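Local coordinates for leucine aminopeptidase 1 (Caenorhabditis elegans, PDB 2HC9), which catalyses the zinc-dependent release of N-terminal amino acids, preferably leucine, from peptides and probably acts as a digestive enzyme, at residues A[7-11]-A[149-155]; A[357-361]-A[476-480]; A[409-414]-A[430-436]. The protein carries 1 engineered substitution. All coordinates share one frame; numbering follows the deposited sequence.

Contact 1: A[7-11]-A[149-155]; sequences RNGIQ and DVVCDKL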
ATOM      1  N   ARG A   7      17.858  32.508  38.447  1.00 19.79           N
ATOM      2  CA  ARG A   7      18.621  33.417  39.325  1.00 17.44           C
ATOM      3  C   ARG A   7      20.107  33.350  39.068  1.00 22.71           C
ATOM      4  O   ARG A   7      20.658  32.321  38.657  1.00 19.87           O
ATOM      5  CB  ARG A   7      18.358  33.092  40.802  1.00 15.64           C
ATOM      6  CG  ARG A   7      16.881  33.205  41.204  1.00 22.46           C
ATOM      7  CD  ARG A   7      16.625  32.980  42.699  1.00 21.45           C
ATOM      8  NE  ARG A   7      16.994  31.646  43.163  1.00 19.93           N
ATOM      9  CZ  ARG A   7      16.581  31.130  44.322  1.00 22.46           C
ATOM     10  NH1 ARG A   7      15.791  31.848  45.120  1.00 19.17           N
ATOM     11  NH2 ARG A   7      16.977  29.926  44.706  1.00 17.24           N
ATOM     12  N   ASN A   8      20.761  34.464  39.373  1.00 20.66           N
ATOM     13  CA  ASN A   8      22.190  34.612  39.209  1.00 23.46           C
ATOM     14  C   ASN A   8      22.845  34.191  40.521  1.00 25.52           C
ATOM     15  O   ASN A   8      22.948  35.004  41.433  1.00 28.50           O
ATOM     16  CB  ASN A   8      22.438  36.096  38.931  1.00 29.58           C
ATOM     17  CG  ASN A   8      23.890  36.426  38.685  1.00 34.67           C
ATOM     18  OD1 ASN A   8      24.736  35.545  38.459  1.00 29.70           O
ATOM     19  ND2 ASN A   8      24.190  37.731  38.711  1.00 32.51           N
ATOM     20  N   GLY A   9      23.235  32.919  40.637  1.00 21.84           N
ATOM     21  CA  GLY A   9      23.876  32.394  41.856  1.00 20.16           C
ATOM     22  C   GLY A   9      22.961  31.520  42.696  1.00 17.88           C
ATOM     23  O   GLY A   9      21.732  31.711  42.702  1.00 22.93           O
ATOM     24  N   ILE A  10      23.564  30.561  43.400  1.00 19.65           N
ATOM     25  CA  ILE A  10      22.825  29.661  44.299  1.00 21.80           C
ATOM     26  C   ILE A  10      22.204  30.463  45.446  1.00 28.05           C
ATOM     27  O   ILE A  10      22.892  31.233  46.131  1.00 26.13           O
ATOM     28  CB  ILE A  10      23.727  28.558  44.875  1.00 21.40           C
ATOM     29  CG1 ILE A  10      24.284  27.657  43.770  1.00 24.29           C
ATOM     30  CG2 ILE A  10      22.984  27.725  45.952  1.00 24.87           C
ATOM     31  CD1 ILE A  10      25.418  26.771  44.248  1.00 23.42           C
ATOM     32  N   GLN A  11      20.895  30.312  45.628  1.00 25.13           N
ATOM     33  CA  GLN A  11      20.200  30.951  46.732  1.00 25.60           C
ATOM     34  C   GLN A  11      19.259  29.948  47.354  1.00 27.24           C
ATOM     35  O   GLN A  11      19.050  28.879  46.786  1.00 25.74           O
ATOM     36  CB  GLN A  11      19.458  32.175  46.196  1.00 23.00           C
ATOM     37  CG  GLN A  11      20.442  33.168  45.611  1.00 30.95           C
ATOM     38  CD  GLN A  11      19.787  34.181  44.749  1.00 32.37           C
ATOM     39  OE1 GLN A  11      18.813  34.787  45.168  1.00 33.51           O
ATOM     40  NE2 GLN A  11      20.316  34.384  43.523  1.00 31.11           N
ATOM     41  N   ASP A 149      19.179  28.115  39.374  1.00 16.89           N
ATOM     42  CA  ASP A 149      20.295  28.906  39.899  1.00 16.17           C
ATOM     43  C   ASP A 149      21.557  28.674  39.089  1.00 20.66           C
ATOM     44  O   ASP A 149      22.161  27.594  39.107  1.00 20.88           O
ATOM     45  CB  ASP A 149      20.525  28.578  41.383  1.00 18.51           C
ATOM     46  CG  ASP A 149      19.397  29.104  42.275  1.00 19.84           C
ATOM     47  OD1 ASP A 149      18.463  29.775  41.758  1.00 21.59           O
ATOM     48  OD2 ASP A 149      19.450  28.843  43.489  1.00 20.77           O
ATOM     49  N   VAL A 150      21.950  29.715  38.372  1.00 19.65           N
ATOM     50  CA  VAL A 150      23.060  29.605  37.465  1.00 19.90           C
ATOM     51  C   VAL A 150      24.303  30.039  38.234  1.00 23.56           C
ATOM     52  O   VAL A 150      24.329  31.131  38.815  1.00 22.55           O
ATOM     53  CB  VAL A 150      22.879  30.514  36.243  1.00 19.80           C
ATOM     54  CG1 VAL A 150      24.070  30.365  35.310  1.00 23.16           C
ATOM     55  CG2 VAL A 150      21.564  30.197  35.505  1.00 20.25           C
ATOM     56  N   VAL A 151      25.314  29.175  38.222  1.00 19.16           N
ATOM     57  CA  VAL A 151      26.620  29.472  38.822  1.00 19.26           C
ATOM     58  C   VAL A 151      27.566  29.815  37.674  1.00 28.55           C
ATOM     59  O   VAL A 151      28.096  28.923  36.981  1.00 30.14           O
ATOM     60  CB  VAL A 151      27.163  28.258  39.592  1.00 21.83           C
ATOM     61  CG1 VAL A 151      28.519  28.595  40.228  1.00 23.56           C
ATOM     62  CG2 VAL A 151      26.161  27.815  40.668  1.00 25.93           C
ATOM     63  N   CYS A 152      27.729  31.112  37.452  1.00 22.70           N
ATOM     64  CA  CYS A 152      28.523  31.625  36.342  1.00 30.32           C
ATOM     65  C   CYS A 152      28.937  33.050  36.690  1.00 35.95           C
ATOM     66  O   CYS A 152      28.075  33.907  36.890  1.00 34.57           O
ATOM     67  CB  CYS A 152      27.709  31.610  35.035  1.00 32.84           C
ATOM     68  SG  CYS A 152      28.555  32.359  33.594  1.00 33.99           S
ATOM     69  N   ASP A 153      30.252  33.285  36.728  1.00 36.89           N
ATOM     70  CA  ASP A 153      30.860  34.577  37.098  1.00 37.88           C
ATOM     71  C   ASP A 153      30.288  35.774  36.342  1.00 33.17           C
ATOM     72  O   ASP A 153      29.989  36.812  36.927  1.00 34.74           O
ATOM     73  CB  ASP A 153      32.371  34.547  36.825  1.00 43.06           C
ATOM     74  CG  ASP A 153      33.134  33.675  37.798  1.00 57.09           C
ATOM     75  OD1 ASP A 153      32.752  33.615  38.988  1.00 61.30           O
ATOM     76  OD2 ASP A 153      34.137  33.057  37.369  1.00 63.92           O
ATOM     77  N   LYS A 154      30.183  35.629  35.027  1.00 32.50           N
ATOM     78  CA  LYS A 154      29.922  36.754  34.158  1.00 28.51           C
ATOM     79  C   LYS A 154      28.434  37.144  34.124  1.00 27.75           C
ATOM     80  O   LYS A 154      28.089  38.238  33.684  1.00 29.25           O
ATOM     81  CB  LYS A 154      30.426  36.442  32.748  1.00 29.12           C
ATOM     82  CG  LYS A 154      31.923  36.539  32.591  1.00 37.85           C
ATOM     83  CD  LYS A 154      32.338  36.230  31.169  1.00 46.43           C
ATOM     84  CE  LYS A 154      33.855  36.266  31.029  1.00 53.12           C
ATOM     85  NZ  LYS A 154      34.303  36.035  29.616  1.00 58.40           N
ATOM     86  N   LEU A 155      27.552  36.255  34.570  1.00 25.49           N
ATOM     87  CA  LEU A 155      26.116  36.534  34.488  1.00 23.78           C
ATOM     88  C   LEU A 155      25.703  37.766  35.305  1.00 27.10           C
ATOM     89  O   LEU A 155      26.136  37.947  36.446  1.00 28.72           O
ATOM     90  CB  LEU A 155      25.318  35.299  34.901  1.00 22.47           C
ATOM     91  CG  LEU A 155      23.877  35.175  34.405  1.00 29.54           C
ATOM     92  CD1 LEU A 155      23.829  34.758  32.916  1.00 24.82           C
ATOM     93  CD2 LEU A 155      23.159  34.164  35.274  1.00 31.83           C
TER
HETATM   94  O   HOH W   1      25.952  33.174  38.873  1.00 33.43           O
HETATM   95  O   HOH W   2      27.455  36.268  38.398  1.00 36.65           O
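The side chains of Arg7 and Asp149 run alongside each other where strand 3-8, an outermost strand of the N-terminal domain's mixed sheet, pairs in parallel with strand 145-151. The domain belongs to the macro-domain clan. Arg7 holds the carboxylate in a salt bridge through NE and NH2, one nitrogen to each oxygen. NE meets Asp149 OD1 at 2.8 Å, and NH2 donates to the syn lone pair of Asp149 OD2 at 3.0 Å. A bend at chi3 (-62°) brings the guanidinium alongside its partner, with the two planes 35° apart. The backbone N of Gln11 reaches Asp149 OD2 from above the carboxylate plane at 3.0 Å. His110 NE2 also hydrogen-bonds to OD2, so three bonds hold this oxygen. Gln11 CB covers one face of the guanidinium.

The side chain of Asn8 projects from the other face of the sheet, as does that of Val150. Its CG stands opposite the backbone N (chi1 -178°), which sends the amide toward the type I turn of Cys152 to Leu155. Asn8 ND2 makes a weak hydrogen bond to Leu155 O at 3.0 Å. Two waters hydrogen-bond to Asn8 OD1 and link it to the backbone of 150-152. Beyond Gly9, Ile10 CG1 packs on Val151 CG2 at 3.6 Å.

Contact 2: A[357-361]-A[476-480]; sequences IFDMA and FSTLL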
ATOM      1  N   ILE A 357      13.290  39.572   6.227  1.00 14.53           N
ATOM      2  CA  ILE A 357      12.035  38.806   6.386  1.00 16.27           C
ATOM      3  C   ILE A 357      12.374  37.349   6.699  1.00 19.38           C
ATOM      4  O   ILE A 357      13.002  36.650   5.894  1.00 17.69           O
ATOM      5  CB  ILE A 357      11.135  38.879   5.123  1.00 19.09           C
ATOM      6  CG1 ILE A 357      10.804  40.348   4.777  1.00 18.73           C
ATOM      7  CG2 ILE A 357       9.856  37.999   5.306  1.00 15.44           C
ATOM      8  CD1 ILE A 357      10.144  40.529   3.402  1.00 18.81           C
ATOM      9  N   PHE A 358      11.995  36.921   7.900  1.00 15.87           N
ATOM     10  CA  PHE A 358      12.132  35.525   8.325  1.00 14.74           C
ATOM     11  C   PHE A 358      10.764  34.906   8.272  1.00 18.94           C
ATOM     12  O   PHE A 358       9.787  35.511   8.712  1.00 17.95           O
ATOM     13  CB  PHE A 358      12.649  35.436   9.777  1.00 15.88           C
ATOM     14  CG  PHE A 358      14.023  35.997   9.971  1.00 15.34           C
ATOM     15  CD1 PHE A 358      15.147  35.203   9.734  1.00 14.78           C
ATOM     16  CD2 PHE A 358      14.196  37.294  10.456  1.00 16.77           C
ATOM     17  CE1 PHE A 358      16.438  35.700   9.944  1.00 18.25           C
ATOM     18  CE2 PHE A 358      15.484  37.819  10.670  1.00 16.74           C
ATOM     19  CZ  PHE A 358      16.613  37.016  10.398  1.00 17.22           C
ATOM     20  N   ASP A 359      10.679  33.681   7.770  1.00 16.09           N
ATOM     21  CA  ASP A 359       9.450  32.922   7.952  1.00 12.81           C
ATOM     22  C   ASP A 359       9.826  31.587   8.572  1.00 15.51           C
ATOM     23  O   ASP A 359      10.868  31.020   8.243  1.00 15.35           O
ATOM     24  CB  ASP A 359       8.639  32.802   6.633  1.00 15.34           C
ATOM     25  CG  ASP A 359       9.211  31.770   5.673  1.00 21.13           C
ATOM     26  OD1 ASP A 359       9.910  32.162   4.710  1.00 15.74           O
ATOM     27  OD2 ASP A 359       8.951  30.559   5.876  1.00 16.39           O
ATOM     28  N   MET A 360       9.024  31.117   9.521  1.00 15.76           N
ATOM     29  CA  MET A 360       9.343  29.875  10.203  1.00 13.02           C
ATOM     30  C   MET A 360       8.077  29.046  10.242  1.00 16.11           C
ATOM     31  O   MET A 360       6.990  29.567  10.524  1.00 13.28           O
ATOM     32  CB  MET A 360       9.819  30.160  11.626  1.00 13.92           C
ATOM     33  CG  MET A 360      10.286  28.904  12.369  1.00 15.11           C
ATOM     34  SD  MET A 360      11.134  29.177  13.951  1.00 15.87           S
ATOM     35  CE  MET A 360       9.797  29.751  15.048  1.00 15.68           C
ATOM     36  N   ALA A 361       8.211  27.755   9.969  1.00 17.16           N
ATOM     37  CA  ALA A 361       7.039  26.912   9.722  1.00 16.81           C
ATOM     38  C   ALA A 361       7.375  25.464   9.995  1.00 14.45           C
ATOM     39  O   ALA A 361       8.467  25.007   9.680  1.00 17.65           O
ATOM     40  CB  ALA A 361       6.584  27.040   8.284  1.00 15.03           C
ATOM     41  N   PHE A 476      15.971  33.022  18.002  1.00 15.71           N
ATOM     42  CA  PHE A 476      15.874  34.429  17.628  1.00 16.25           C
ATOM     43  C   PHE A 476      16.383  35.392  18.685  1.00 17.56           C
ATOM     44  O   PHE A 476      16.796  36.492  18.369  1.00 16.45           O
ATOM     45  CB  PHE A 476      14.478  34.803  17.140  1.00 15.72           C
ATOM     46  CG  PHE A 476      14.208  34.303  15.756  1.00 16.67           C
ATOM     47  CD1 PHE A 476      14.728  34.979  14.659  1.00 18.38           C
ATOM     48  CD2 PHE A 476      13.525  33.105  15.555  1.00 18.01           C
ATOM     49  CE1 PHE A 476      14.539  34.489  13.352  1.00 20.91           C
ATOM     50  CE2 PHE A 476      13.308  32.615  14.256  1.00 22.49           C
ATOM     51  CZ  PHE A 476      13.826  33.308  13.154  1.00 19.69           C
ATOM     52  N   SER A 477      16.366  34.961  19.936  1.00 18.02           N
ATOM     53  CA  SER A 477      17.000  35.750  20.994  1.00 21.31           C
ATOM     54  C   SER A 477      18.489  35.877  20.750  1.00 20.98           C
ATOM     55  O   SER A 477      19.039  36.958  20.902  1.00 19.70           O
ATOM     56  CB  SER A 477      16.755  35.107  22.358  1.00 20.18           C
ATOM     57  OG  SER A 477      15.397  35.304  22.675  1.00 23.99           O
ATOM     58  N   THR A 478      19.135  34.778  20.361  1.00 20.50           N
ATOM     59  CA  THR A 478      20.584  34.818  20.083  0.50 19.05           C
ATOM     60  C   THR A 478      20.853  35.494  18.758  1.00 20.20           C
ATOM     61  O   THR A 478      21.808  36.254  18.647  1.00 22.07           O
ATOM     62  CB  THR A 478      21.353  33.442  20.133  0.50 19.83           C
ATOM     63  OG1 THR A 478      20.806  32.503  19.194  0.50 13.76           O
ATOM     64  CG2 THR A 478      21.364  32.843  21.550  0.50 16.54           C
ATOM     65  N   LEU A 479      20.017  35.246  17.757  1.00 15.60           N
ATOM     66  CA  LEU A 479      20.231  35.869  16.437  1.00 18.60           C
ATOM     67  C   LEU A 479      20.075  37.402  16.456  1.00 20.68           C
ATOM     68  O   LEU A 479      20.902  38.139  15.871  1.00 20.10           O
ATOM     69  CB  LEU A 479      19.283  35.259  15.386  1.00 16.87           C
ATOM     70  CG  LEU A 479      19.431  35.807  13.950  1.00 17.36           C
ATOM     71  CD1 LEU A 479      20.807  35.428  13.407  1.00 18.40           C
ATOM     72  CD2 LEU A 479      18.334  35.207  13.073  1.00 16.97           C
ATOM     73  N   LEU A 480      19.025  37.871  17.126  1.00 15.76           N
ATOM     74  CA  LEU A 480      18.658  39.287  17.095  1.00 17.96           C
ATOM     75  C   LEU A 480      18.911  39.992  18.436  1.00 21.65           C
ATOM     76  O   LEU A 480      18.590  41.171  18.597  1.00 17.33           O
ATOM     77  CB  LEU A 480      17.196  39.460  16.688  1.00 17.84           C
ATOM     78  CG  LEU A 480      16.762  38.794  15.365  1.00 15.94           C
ATOM     79  CD1 LEU A 480      15.261  38.971  15.154  1.00 17.05           C
ATOM     80  CD2 LEU A 480      17.535  39.472  14.203  1.00 16.97           C
TER
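Phe358 and Phe476 form a T-shaped pair between the central sheet of the catalytic domain and one of its covering helices. The domain has the layered alpha/beta fold of the M17 aminopeptidases. Strand 357-361 and helix 476-480 run nearly antiparallel, at 166°, and their axes approach to 13.3 Å. Large side chains bridge this distance.

The edge of Phe476 points at the face of Phe358. The ring centroids are 5.2 Å apart and the planes stand at 77°. Phe476 CE1 does the touching. It sits above the Phe358 ring, displaced toward the rim, and is 3.7 Å from Phe358 CD1. Leu479 comes from the opposite direction and sets its CD2 methyl 3.7 Å from Phe358 CZ. Leu480 CD2 is a looser neighbour, 4.4 Å from Phe358 CE2. With a serine in place of Phe358, the CE1 edge of Phe476 would probably lose the face it rests against, and a gap would be likely to open beside Leu479 CD2.

Met360, two residues along the strand, makes a Met-aromatic contact with another part of the Phe476 edge. Its CG lies opposite the backbone N (chi1 -175°), so the chain extends from the strand toward the helix. SD is 4.1 Å from Phe476 CE2, close to the plane of that ring. No hydrogen bond crosses between the segments.

Further out, Met282 of helix 277-290 packs against Phe358, Met360 and Phe476 and extends this apolar layer; Phe358 also packs on Ile247 and Leu249 of strand 246-254. Helix 337-350 covers the other face of the strand, where Ile357, Asp359 and Ala361 point. There Asp359 OD1 hydrogen-bonds to Trp453 NE1, and Asp359 OD2 to His455 ND1.

Contact 3: A[409-414]-A[430-436]; sequences LFFGDL and DGPPSAV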
ATOM      1  N   LEU A 409      17.621  26.522 -10.533  1.00 15.57           N
ATOM      2  CA  LEU A 409      17.653  25.065 -10.756  1.00 16.46           C
ATOM      3  C   LEU A 409      16.342  24.380 -10.375  1.00 20.04           C
ATOM      4  O   LEU A 409      15.975  23.390 -10.997  1.00 18.06           O
ATOM      5  CB  LEU A 409      18.790  24.414  -9.966  1.00 17.50           C
ATOM      6  CG  LEU A 409      20.219  24.775 -10.401  1.00 16.88           C
ATOM      7  CD1 LEU A 409      21.190  23.990  -9.480  1.00 14.29           C
ATOM      8  CD2 LEU A 409      20.442  24.419 -11.891  1.00 16.69           C
ATOM      9  N   PHE A 410      15.660  24.887  -9.347  1.00 18.79           N
ATOM     10  CA  PHE A 410      14.593  24.113  -8.701  1.00 17.08           C
ATOM     11  C   PHE A 410      13.178  24.662  -8.884  1.00 18.80           C
ATOM     12  O   PHE A 410      12.214  23.931  -8.717  1.00 19.55           O
ATOM     13  CB  PHE A 410      14.868  23.942  -7.196  1.00 17.79           C
ATOM     14  CG  PHE A 410      16.206  23.315  -6.863  1.00 17.54           C
ATOM     15  CD1 PHE A 410      16.787  22.344  -7.694  1.00 16.76           C
ATOM     16  CD2 PHE A 410      16.843  23.650  -5.664  1.00 15.66           C
ATOM     17  CE1 PHE A 410      18.010  21.745  -7.367  1.00 17.94           C
ATOM     18  CE2 PHE A 410      18.079  23.053  -5.296  1.00 20.17           C
ATOM     19  CZ  PHE A 410      18.664  22.088  -6.153  1.00 18.91           C
ATOM     20  N   PHE A 411      13.032  25.942  -9.210  1.00 18.58           N
ATOM     21  CA  PHE A 411      11.677  26.530  -9.270  1.00 18.79           C
ATOM     22  C   PHE A 411      10.839  25.927 -10.403  1.00 17.66           C
ATOM     23  O   PHE A 411       9.589  25.873 -10.341  1.00 16.13           O
ATOM     24  CB  PHE A 411      11.733  28.068  -9.317  1.00 20.06           C
ATOM     25  CG  PHE A 411      10.367  28.728  -9.371  1.00 20.78           C
ATOM     26  CD1 PHE A 411       9.481  28.607  -8.300  1.00 20.34           C
ATOM     27  CD2 PHE A 411       9.966  29.435 -10.496  1.00 22.68           C
ATOM     28  CE1 PHE A 411       8.213  29.192  -8.354  1.00 17.51           C
ATOM     29  CE2 PHE A 411       8.705  30.042 -10.552  1.00 21.85           C
ATOM     30  CZ  PHE A 411       7.832  29.918  -9.482  1.00 19.39           C
ATOM     31  N   GLY A 412      11.529  25.418 -11.417  1.00 17.80           N
ATOM     32  CA  GLY A 412      10.864  24.681 -12.488  1.00 18.33           C
ATOM     33  C   GLY A 412      10.099  23.445 -12.013  1.00 18.00           C
ATOM     34  O   GLY A 412       9.185  22.976 -12.701  1.00 18.54           O
ATOM     35  N   ASP A 413      10.450  22.919 -10.839  1.00 15.17           N
ATOM     36  CA  ASP A 413       9.632  21.873 -10.196  1.00 18.32           C
ATOM     37  C   ASP A 413       8.157  22.310  -9.991  1.00 16.11           C
ATOM     38  O   ASP A 413       7.262  21.457  -9.900  1.00 17.16           O
ATOM     39  CB  ASP A 413      10.242  21.460  -8.851  1.00 15.38           C
ATOM     40  CG  ASP A 413      11.575  20.727  -9.000  1.00 21.93           C
ATOM     41  OD1 ASP A 413      11.902  20.230 -10.123  1.00 18.86           O
ATOM     42  OD2 ASP A 413      12.289  20.632  -7.974  1.00 21.78           O
ATOM     43  N   LEU A 414       7.910  23.619  -9.928  1.00 15.85           N
ATOM     44  CA  LEU A 414       6.560  24.133  -9.682  1.00 17.04           C
ATOM     45  C   LEU A 414       5.926  24.713 -10.931  1.00 16.11           C
ATOM     46  O   LEU A 414       4.982  25.480 -10.845  1.00 13.88           O
ATOM     47  CB  LEU A 414       6.593  25.197  -8.567  1.00 15.61           C
ATOM     48  CG  LEU A 414       7.119  24.650  -7.243  1.00 17.36           C
ATOM     49  CD1 LEU A 414       7.257  25.776  -6.208  1.00 20.25           C
ATOM     50  CD2 LEU A 414       6.185  23.555  -6.734  1.00 18.85           C
ATOM     51  N   ASP A 430      13.601  18.011  -9.167  1.00 15.32           N
ATOM     52  CA  ASP A 430      15.054  18.199  -9.117  1.00 15.15           C
ATOM     53  C   ASP A 430      15.532  18.724  -7.768  1.00 19.03           C
ATOM     54  O   ASP A 430      16.634  18.431  -7.374  1.00 18.17           O
ATOM     55  CB  ASP A 430      15.507  19.156 -10.201  1.00 17.74           C
ATOM     56  CG  ASP A 430      15.570  18.495 -11.575  1.00 24.44           C
ATOM     57  OD1 ASP A 430      15.588  17.253 -11.656  1.00 21.82           O
ATOM     58  OD2 ASP A 430      15.609  19.240 -12.569  1.00 23.94           O
ATOM     59  N   GLY A 431      14.722  19.540  -7.095  1.00 19.65           N
ATOM     60  CA  GLY A 431      15.136  20.097  -5.795  1.00 14.38           C
ATOM     61  C   GLY A 431      14.853  19.182  -4.616  1.00 16.40           C
ATOM     62  O   GLY A 431      13.980  18.304  -4.691  1.00 17.67           O
ATOM     63  N   PRO A 432      15.538  19.418  -3.491  1.00 17.63           N
ATOM     64  CA  PRO A 432      15.059  18.786  -2.236  1.00 18.22           C
ATOM     65  C   PRO A 432      13.609  19.284  -2.013  1.00 15.87           C
ATOM     66  O   PRO A 432      13.364  20.477  -2.169  1.00 15.63           O
ATOM     67  CB  PRO A 432      15.981  19.393  -1.153  1.00 19.87           C
ATOM     68  CG  PRO A 432      17.101  20.096  -1.877  1.00 20.53           C
ATOM     69  CD  PRO A 432      16.684  20.337  -3.295  1.00 17.09           C
ATOM     70  N   PRO A 433      12.639  18.387  -1.746  1.00 17.56           N
ATOM     71  CA  PRO A 433      11.253  18.852  -1.563  1.00 16.90           C
ATOM     72  C   PRO A 433      11.065  19.986  -0.557  1.00 16.11           C
ATOM     73  O   PRO A 433      10.228  20.886  -0.805  1.00 17.63           O
ATOM     74  CB  PRO A 433      10.509  17.576  -1.118  1.00 19.10           C
ATOM     75  CG  PRO A 433      11.287  16.471  -1.828  1.00 22.19           C
ATOM     76  CD  PRO A 433      12.727  16.912  -1.716  1.00 20.14           C
ATOM     77  N   SER A 434      11.846  19.985   0.534  1.00 16.86           N
ATOM     78  CA  SER A 434      11.769  21.084   1.520  1.00 16.78           C
ATOM     79  C   SER A 434      12.211  22.432   0.954  1.00 17.48           C
ATOM     80  O   SER A 434      11.695  23.483   1.354  1.00 16.52           O
ATOM     81  CB  SER A 434      12.561  20.763   2.785  1.00 14.44           C
ATOM     82  OG  SER A 434      12.099  19.532   3.325  1.00 17.61           O
ATOM     83  N   ALA A 435      13.154  22.399   0.014  1.00 15.79           N
ATOM     84  CA  ALA A 435      13.642  23.613  -0.632  1.00 14.82           C
ATOM     85  C   ALA A 435      12.589  24.121  -1.608  1.00 17.88           C
ATOM     86  O   ALA A 435      12.296  25.319  -1.659  1.00 15.54           O
ATOM     87  CB  ALA A 435      14.957  23.304  -1.385  1.00 16.23           C
ATOM     88  N   VAL A 436      11.999  23.197  -2.364  1.00 14.68           N
ATOM     89  CA  VAL A 436      10.961  23.551  -3.325  1.00 15.77           C
ATOM     90  C   VAL A 436       9.762  24.188  -2.601  1.00 16.30           C
ATOM     91  O   VAL A 436       9.209  25.201  -3.055  1.00 16.48           O
ATOM     92  CB  VAL A 436      10.544  22.301  -4.178  1.00 16.13           C
ATOM     93  CG1 VAL A 436       9.320  22.619  -5.045  1.00 15.56           C
ATOM     94  CG2 VAL A 436      11.720  21.894  -5.063  1.00 20.22           C
TER
HETATM   95  O   HOH W   3      17.003  21.614 -12.831  1.00 27.21           O
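Phe410 offers one ring face to Gly431 and Pro432, a pair of CH-pi contacts in the catalytic domain between helix 407-410 and the loop leading into helix 433-442. Pro432 is the N-cap residue of that helix. Gly431 CA lies 3.5 Å from the centroid of the Phe410 ring, over its face but displaced toward CD1. The fit is close: a CB on Gly431 would clash with Phe410 CG. Pro432 CD covers the same face, 4.1 Å from the centroid.

Asp413 reaches across beside the ring, and its two oxygens take two successive backbone N-H groups. Asp430 N donates to OD1 at 3.0 Å, and Gly431 N to the syn lone pair of OD2 at 2.8 Å. The two bonds together fix the rotation of the carboxylate.

Val436 is the main bump on the helix side. Its CG2 rests against Asp413 OD2 and the CB of Phe410, while CG1 packs 3.7 Å from Leu414 CD2. Trp369 of a second subunit packs on Pro432 and Pro433, so the loop also lies at a subunit interface. One water donates to both Leu409 O and Asp430 OD2, each at 2.8 Å.

How the contacts relate
From the N terminus, contact 1 closes first. It joins the first strand to strand 145-151 and closes a loop of 137 residues that holds much of the N-terminal domain. The chain then enters the catalytic domain. Contact 2 opens on strand 356-361 and closes only at helix 473-480, near the C terminus. Contact 3 is nested inside that loop and closes a short excursion between helices 407-410 and 433-442. Contact 1 is in series with both and crosses neither. The centres of contacts 2 and 3 are about 23 Å apart. Contacts 1 and 3 lie on opposite sides of the chain's centre, about 48 Å apart between their centres.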